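Local atomic coordinates of peroxidase (Cellulomonas bogoriensis 69B4 = DSM 16987, PDB entry 6QZO), a protein that binds heme b and, as a DyP-type peroxidase, probably oxidises substrates with hydrogen peroxide. Residues Val30-Thr42 with Ala365-Gly377. Sequence-based numbering, arbitrary orientation.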
ATOM      1  N   VAL A  30     -10.801  16.489   8.726  1.00 21.87           N
ATOM      2  CA  VAL A  30      -9.938  17.681   8.494  1.00 21.69           C
ATOM      3  C   VAL A  30     -10.704  18.631   7.586  1.00 21.74           C
ATOM      4  O   VAL A  30     -11.030  18.249   6.463  1.00 21.06           O
ATOM      5  CB  VAL A  30      -8.582  17.321   7.872  1.00 21.35           C
ATOM      6  CG1 VAL A  30      -7.826  18.573   7.417  1.00 21.51           C
ATOM      7  CG2 VAL A  30      -7.743  16.452   8.810  1.00 21.46           C
ATOM      8  N   PRO A  31     -10.985  19.890   8.023  1.00 22.19           N
ATOM      9  CA  PRO A  31     -11.771  20.815   7.212  1.00 22.65           C
ATOM     10  C   PRO A  31     -11.062  21.049   5.872  1.00 22.69           C
ATOM     11  O   PRO A  31      -9.846  21.235   5.866  1.00 23.32           O
ATOM     12  CB  PRO A  31     -11.856  22.104   8.049  1.00 23.23           C
ATOM     13  CG  PRO A  31     -11.602  21.613   9.470  1.00 23.57           C
ATOM     14  CD  PRO A  31     -10.600  20.481   9.315  1.00 22.72           C
ATOM     15  N   CYS A  32     -11.815  20.990   4.779  1.00 22.67           N
ATOM     16  CA  CYS A  32     -11.302  21.214   3.407  1.00 22.82           C
ATOM     17  C   CYS A  32     -11.379  22.713   3.041  1.00 23.33           C
ATOM     18  O   CYS A  32     -10.714  23.097   2.069  1.00 22.72           O
ATOM     19  CB  CYS A  32     -12.090  20.368   2.415  1.00 22.47           C
ATOM     20  SG  CYS A  32     -13.845  20.812   2.325  1.00 23.20           S
ATOM     21  N   HIS A  33     -12.122  23.509   3.822  1.00 24.43           N
ATOM     22  CA  HIS A  33     -12.273  24.976   3.650  1.00 25.41           C
ATOM     23  C   HIS A  33     -11.281  25.744   4.525  1.00 25.67           C
ATOM     24  O   HIS A  33     -11.082  25.358   5.700  1.00 26.97           O
ATOM     25  CB  HIS A  33     -13.700  25.434   3.985  1.00 26.38           C
ATOM     26  CG  HIS A  33     -14.733  24.821   3.108  1.00 26.13           C
ATOM     27  ND1 HIS A  33     -15.801  24.113   3.620  1.00 26.68           N
ATOM     28  CD2 HIS A  33     -14.844  24.766   1.768  1.00 26.10           C
ATOM     29  CE1 HIS A  33     -16.542  23.663   2.629  1.00 26.58           C
ATOM     30  NE2 HIS A  33     -15.978  24.054   1.476  1.00 26.36           N
ATOM     31  N   GLY A  34     -10.714  26.809   3.971  1.00 25.68           N
ATOM     32  CA  GLY A  34      -9.890  27.783   4.711  1.00 26.34           C
ATOM     33  C   GLY A  34      -9.184  28.729   3.754  1.00 26.38           C
ATOM     34  O   GLY A  34      -9.407  28.608   2.539  1.00 25.57           O
ATOM     35  N   GLU A  35      -8.377  29.643   4.297  1.00 27.10           N
ATOM     36  CA  GLU A  35      -7.406  30.500   3.569  1.00 27.13           C
ATOM     37  C   GLU A  35      -6.592  29.618   2.609  1.00 25.93           C
ATOM     38  O   GLU A  35      -6.356  30.052   1.467  1.00 25.77           O
ATOM     39  CB  GLU A  35      -6.523  31.253   4.583  1.00 28.19           C
ATOM     40  CG  GLU A  35      -5.626  32.315   3.961  1.00 28.88           C
ATOM     41  CD  GLU A  35      -4.989  33.306   4.925  1.00 30.14           C
ATOM     42  OE1 GLU A  35      -5.023  33.061   6.133  1.00 30.40           O
ATOM     43  OE2 GLU A  35      -4.335  34.253   4.445  1.00 31.21           O
ATOM     44  N   HIS A  36      -6.192  28.419   3.037  1.00 25.05           N
ATOM     45  CA  HIS A  36      -5.337  27.500   2.230  1.00 24.20           C
ATOM     46  C   HIS A  36      -6.047  26.167   2.006  1.00 23.51           C
ATOM     47  O   HIS A  36      -6.964  25.846   2.784  1.00 24.31           O
ATOM     48  CB  HIS A  36      -3.993  27.273   2.926  1.00 24.11           C
ATOM     49  CG  HIS A  36      -3.400  28.496   3.547  1.00 24.65           C
ATOM     50  ND1 HIS A  36      -2.795  29.486   2.797  1.00 24.78           N
ATOM     51  CD2 HIS A  36      -3.282  28.870   4.840  1.00 25.37           C
ATOM     52  CE1 HIS A  36      -2.328  30.419   3.604  1.00 25.71           C
ATOM     53  NE2 HIS A  36      -2.622  30.066   4.868  1.00 25.93           N
ATOM     54  N   GLN A  37      -5.627  25.412   0.993  1.00 22.64           N
ATOM     55  CA  GLN A  37      -6.034  23.993   0.809  1.00 21.91           C
ATOM     56  C   GLN A  37      -5.472  23.187   1.985  1.00 21.74           C
ATOM     57  O   GLN A  37      -4.381  23.519   2.461  1.00 22.41           O
ATOM     58  CB  GLN A  37      -5.514  23.423  -0.511  1.00 21.39           C
ATOM     59  CG  GLN A  37      -6.208  23.979  -1.751  1.00 21.31           C
ATOM     60  CD  GLN A  37      -5.932  23.164  -2.988  1.00 20.68           C
ATOM     61  OE1 GLN A  37      -6.470  22.072  -3.163  1.00 20.66           O
ATOM     62  NE2 GLN A  37      -5.090  23.695  -3.861  1.00 20.71           N
ATOM     63  N   ALA A  38      -6.203  22.180   2.459  1.00 21.27           N
ATOM     64  CA  ALA A  38      -5.710  21.225   3.476  1.00 20.54           C
ATOM     65  C   ALA A  38      -4.733  20.274   2.780  1.00 19.53           C
ATOM     66  O   ALA A  38      -4.704  20.275   1.530  1.00 19.51           O
ATOM     67  CB  ALA A  38      -6.873  20.491   4.091  1.00 20.86           C
ATOM     68  N   GLY A  39      -3.956  19.515   3.551  1.00 18.52           N
ATOM     69  CA  GLY A  39      -3.062  18.473   3.016  1.00 17.74           C
ATOM     70  C   GLY A  39      -1.671  18.999   2.761  1.00 17.45           C
ATOM     71  O   GLY A  39      -0.887  18.280   2.124  1.00 16.82           O
ATOM     72  N   ILE A  40      -1.380  20.208   3.256  1.00 17.63           N
ATOM     73  CA  ILE A  40      -0.061  20.890   3.106  1.00 17.59           C
ATOM     74  C   ILE A  40       0.543  21.090   4.496  1.00 17.92           C
ATOM     75  O   ILE A  40       1.589  20.449   4.765  1.00 17.76           O
ATOM     76  CB  ILE A  40      -0.203  22.188   2.298  1.00 17.28           C
ATOM     77  CG1 ILE A  40      -0.799  21.897   0.917  1.00 16.93           C
ATOM     78  CG2 ILE A  40       1.129  22.895   2.178  1.00 17.27           C
ATOM     79  CD1 ILE A  40      -1.372  23.121   0.222  1.00 17.05           C
ATOM     80  N   VAL A  41      -0.090  21.902   5.349  1.00 18.47           N
ATOM     81  CA  VAL A  41       0.374  22.104   6.756  1.00 19.09           C
ATOM     82  C   VAL A  41      -0.375  21.140   7.676  1.00 19.16           C
ATOM     83  O   VAL A  41       0.058  20.977   8.829  1.00 20.17           O
ATOM     84  CB  VAL A  41       0.252  23.577   7.191  1.00 19.96           C
ATOM     85  CG1 VAL A  41       0.334  23.791   8.690  1.00 20.76           C
ATOM     86  CG2 VAL A  41       1.334  24.377   6.476  1.00 20.10           C
ATOM     87  N   THR A  42      -1.442  20.521   7.189  1.00 18.79           N
ATOM     88  CA  THR A  42      -2.138  19.416   7.901  1.00 18.71           C
ATOM     89  C   THR A  42      -1.085  18.386   8.315  1.00 18.77           C
ATOM     90  O   THR A  42      -0.319  17.928   7.454  1.00 18.07           O
ATOM     91  CB  THR A  42      -3.202  18.757   7.011  1.00 18.25           C
ATOM     92  OG1 THR A  42      -3.965  19.821   6.428  1.00 18.94           O
ATOM     93  CG2 THR A  42      -4.086  17.788   7.777  1.00 18.35           C
ATOM     94  N   ALA A 365       1.416  24.241  -9.659  1.00 13.15           N
ATOM     95  CA  ALA A 365       0.932  25.452  -8.960  1.00 13.64           C
ATOM     96  C   ALA A 365      -0.307  25.045  -8.171  1.00 13.76           C
ATOM     97  O   ALA A 365      -1.190  24.403  -8.749  1.00 13.82           O
ATOM     98  CB  ALA A 365       0.629  26.532  -9.958  1.00 13.99           C
ATOM     99  N   VAL A 366      -0.347  25.396  -6.897  1.00 14.14           N
ATOM    100  CA  VAL A 366      -1.411  24.970  -5.958  1.00 14.36           C
ATOM    101  C   VAL A 366      -2.267  26.189  -5.644  1.00 15.34           C
ATOM    102  O   VAL A 366      -1.807  27.128  -4.987  1.00 15.71           O
ATOM    103  CB  VAL A 366      -0.776  24.344  -4.702  1.00 14.05           C
ATOM    104  CG1 VAL A 366      -1.815  23.965  -3.660  1.00 14.15           C
ATOM    105  CG2 VAL A 366       0.069  23.133  -5.085  1.00 13.53           C
ATOM    106  N   PRO A 367      -3.536  26.226  -6.109  1.00 15.91           N
ATOM    107  CA  PRO A 367      -4.437  27.308  -5.750  1.00 16.61           C
ATOM    108  C   PRO A 367      -4.535  27.463  -4.233  1.00 17.19           C
ATOM    109  O   PRO A 367      -4.211  26.515  -3.495  1.00 17.62           O
ATOM    110  CB  PRO A 367      -5.804  26.886  -6.299  1.00 16.59           C
ATOM    111  CG  PRO A 367      -5.491  25.877  -7.372  1.00 16.19           C
ATOM    112  CD  PRO A 367      -4.172  25.241  -6.989  1.00 15.74           C
ATOM    113  N   GLY A 368      -4.999  28.639  -3.812  1.00 17.77           N
ATOM    114  CA  GLY A 368      -5.355  28.921  -2.418  1.00 18.16           C
ATOM    115  C   GLY A 368      -6.567  28.103  -2.043  1.00 18.25           C
ATOM    116  O   GLY A 368      -7.063  27.376  -2.912  1.00 18.33           O
ATOM    117  N   GLY A 369      -7.007  28.213  -0.797  1.00 18.63           N
ATOM    118  CA  GLY A 369      -8.213  27.539  -0.298  1.00 18.59           C
ATOM    119  C   GLY A 369      -9.478  28.216  -0.814  1.00 18.84           C
ATOM    120  O   GLY A 369      -9.379  29.148  -1.661  1.00 18.78           O
ATOM    121  N   TRP A 370     -10.622  27.745  -0.316  1.00 18.82           N
ATOM    122  CA  TRP A 370     -11.969  28.203  -0.715  1.00 19.04           C
ATOM    123  C   TRP A 370     -12.928  27.970   0.452  1.00 19.07           C
ATOM    124  O   TRP A 370     -12.549  27.223   1.386  1.00 18.53           O
ATOM    125  CB  TRP A 370     -12.409  27.505  -2.012  1.00 18.91           C
ATOM    126  CG  TRP A 370     -12.944  26.117  -1.856  1.00 18.76           C
ATOM    127  CD1 TRP A 370     -14.261  25.753  -1.788  1.00 18.97           C
ATOM    128  CD2 TRP A 370     -12.189  24.892  -1.845  1.00 18.29           C
ATOM    129  NE1 TRP A 370     -14.374  24.390  -1.682  1.00 18.70           N
ATOM    130  CE2 TRP A 370     -13.122  23.832  -1.725  1.00 18.14           C
ATOM    131  CE3 TRP A 370     -10.823  24.583  -1.885  1.00 17.89           C
ATOM    132  CZ2 TRP A 370     -12.728  22.496  -1.643  1.00 17.56           C
ATOM    133  CZ3 TRP A 370     -10.436  23.262  -1.816  1.00 17.31           C
ATOM    134  CH2 TRP A 370     -11.379  22.235  -1.687  1.00 17.22           C
ATOM    135  N   SER A 371     -14.083  28.640   0.396  1.00 19.38           N
ATOM    136  CA  SER A 371     -15.164  28.612   1.412  1.00 19.92           C
ATOM    137  C   SER A 371     -16.417  28.004   0.797  1.00 19.89           C
ATOM    138  O   SER A 371     -16.492  27.930  -0.443  1.00 19.59           O
ATOM    139  CB  SER A 371     -15.455  29.996   1.926  1.00 20.57           C
ATOM    140  OG  SER A 371     -14.325  30.506   2.604  1.00 20.69           O
ATOM    141  N   ALA A 372     -17.362  27.615   1.650  1.00 20.28           N
ATOM    142  CA  ALA A 372     -18.668  27.050   1.249  1.00 20.42           C
ATOM    143  C   ALA A 372     -19.214  27.882   0.085  1.00 20.75           C
ATOM    144  O   ALA A 372     -19.345  29.094   0.276  1.00 21.62           O
ATOM    145  CB  ALA A 372     -19.599  27.056   2.438  1.00 20.99           C
ATOM    146  N   GLY A 373     -19.460  27.267  -1.079  1.00 20.38           N
ATOM    147  CA  GLY A 373     -20.063  27.931  -2.250  1.00 20.80           C
ATOM    148  C   GLY A 373     -19.049  28.375  -3.297  1.00 20.68           C
ATOM    149  O   GLY A 373     -19.468  28.772  -4.379  1.00 20.94           O
ATOM    150  N   GLU A 374     -17.751  28.290  -3.000  1.00 20.55           N
ATOM    151  CA  GLU A 374     -16.667  28.522  -3.984  1.00 20.40           C
ATOM    152  C   GLU A 374     -16.225  27.161  -4.538  1.00 20.02           C
ATOM    153  O   GLU A 374     -16.787  26.146  -4.113  1.00 19.96           O
ATOM    154  CB  GLU A 374     -15.539  29.325  -3.326  1.00 20.37           C
ATOM    155  CG  GLU A 374     -15.983  30.695  -2.821  1.00 21.20           C
ATOM    156  CD  GLU A 374     -14.918  31.500  -2.080  1.00 21.50           C
ATOM    157  OE1 GLU A 374     -13.838  30.949  -1.782  1.00 20.90           O
ATOM    158  OE2 GLU A 374     -15.137  32.718  -1.867  1.00 22.21           O
ATOM    159  N   TYR A 375     -15.270  27.146  -5.463  1.00 20.35           N
ATOM    160  CA  TYR A 375     -14.641  25.909  -5.996  1.00 20.18           C
ATOM    161  C   TYR A 375     -13.132  26.123  -6.158  1.00 20.54           C
ATOM    162  O   TYR A 375     -12.671  27.265  -6.363  1.00 21.48           O
ATOM    163  CB  TYR A 375     -15.339  25.461  -7.278  1.00 20.30           C
ATOM    164  CG  TYR A 375     -15.085  26.314  -8.493  1.00 20.62           C
ATOM    165  CD1 TYR A 375     -14.013  26.059  -9.332  1.00 20.49           C
ATOM    166  CD2 TYR A 375     -15.941  27.342  -8.833  1.00 21.38           C
ATOM    167  CE1 TYR A 375     -13.790  26.812 -10.470  1.00 20.87           C
ATOM    168  CE2 TYR A 375     -15.732  28.109  -9.969  1.00 21.65           C
ATOM    169  CZ  TYR A 375     -14.656  27.842 -10.790  1.00 21.41           C
ATOM    170  OH  TYR A 375     -14.440  28.597 -11.903  1.00 21.87           O
ATOM    171  N   VAL A 376     -12.370  25.038  -6.026  1.00 20.84           N
ATOM    172  CA  VAL A 376     -10.886  25.081  -6.022  1.00 20.98           C
ATOM    173  C   VAL A 376     -10.425  25.594  -7.397  1.00 21.83           C
ATOM    174  O   VAL A 376     -10.878  25.053  -8.420  1.00 21.46           O
ATOM    175  CB  VAL A 376     -10.276  23.719  -5.661  1.00 20.54           C
ATOM    176  CG1 VAL A 376     -10.580  22.658  -6.714  1.00 20.63           C
ATOM    177  CG2 VAL A 376      -8.779  23.833  -5.419  1.00 20.05           C
ATOM    178  N   GLY A 377      -9.580  26.634  -7.399  1.00 23.02           N
ATOM    179  CA  GLY A 377      -8.952  27.188  -8.611  1.00 23.99           C
ATOM    180  C   GLY A 377      -9.834  28.224  -9.277  1.00 25.07           C
ATOM    181  O   GLY A 377      -9.492  28.692 -10.374  1.00 25.21           O
TER
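Gln37 lies along the chain at Pro367 and Gly368, its side-chain amide used at both ends. Gln37 NE2 donates to Pro367 O at 3.0 Å in a nearly straight bond (167°), with the acceptor close to the amide plane, although NE2 itself sits above the carbonyl plane. OE1 accepts from Val103 N, and these two bonds fix the rotation of the buried amide. CG stands anti to the carbonyl carbon (chi1 -71°) and the chain runs extended beyond it, which sets Gln37 NE2 beside Val366 CG1 and lays Gln37 OE1 3.7 Å from Val376 CG2. A leucine here would probably leave Pro367 O and Val103 N without these partners in a buried setting. Two backbone bonds continue the pairing: Gly369 N to Glu35 O (3.0 Å) and Gly34 N to Trp370 O (3.2 Å). A CB on Gly369 would clash with Gly34 O and His36 O. His33 and Trp370 form an offset edge-to-face pair, the His33 edge toward the indole face, planes at 88°, with His33 CD2 3.5 Å from Trp370 NE1. His33 NE2 and Trp370 NE1 both hydrogen-bond Glu76 OE2. Ile40 and Val366 meet tip to tip against strand 229-238, and Trp370 packs on helix 61-78. Strands 100-105 and 356-366, outermost in the two antiparallel four-stranded sheets of the DyP fold, are linked by the Ala365-Phe105 backbone bond, and the contact sits where these sheets meet.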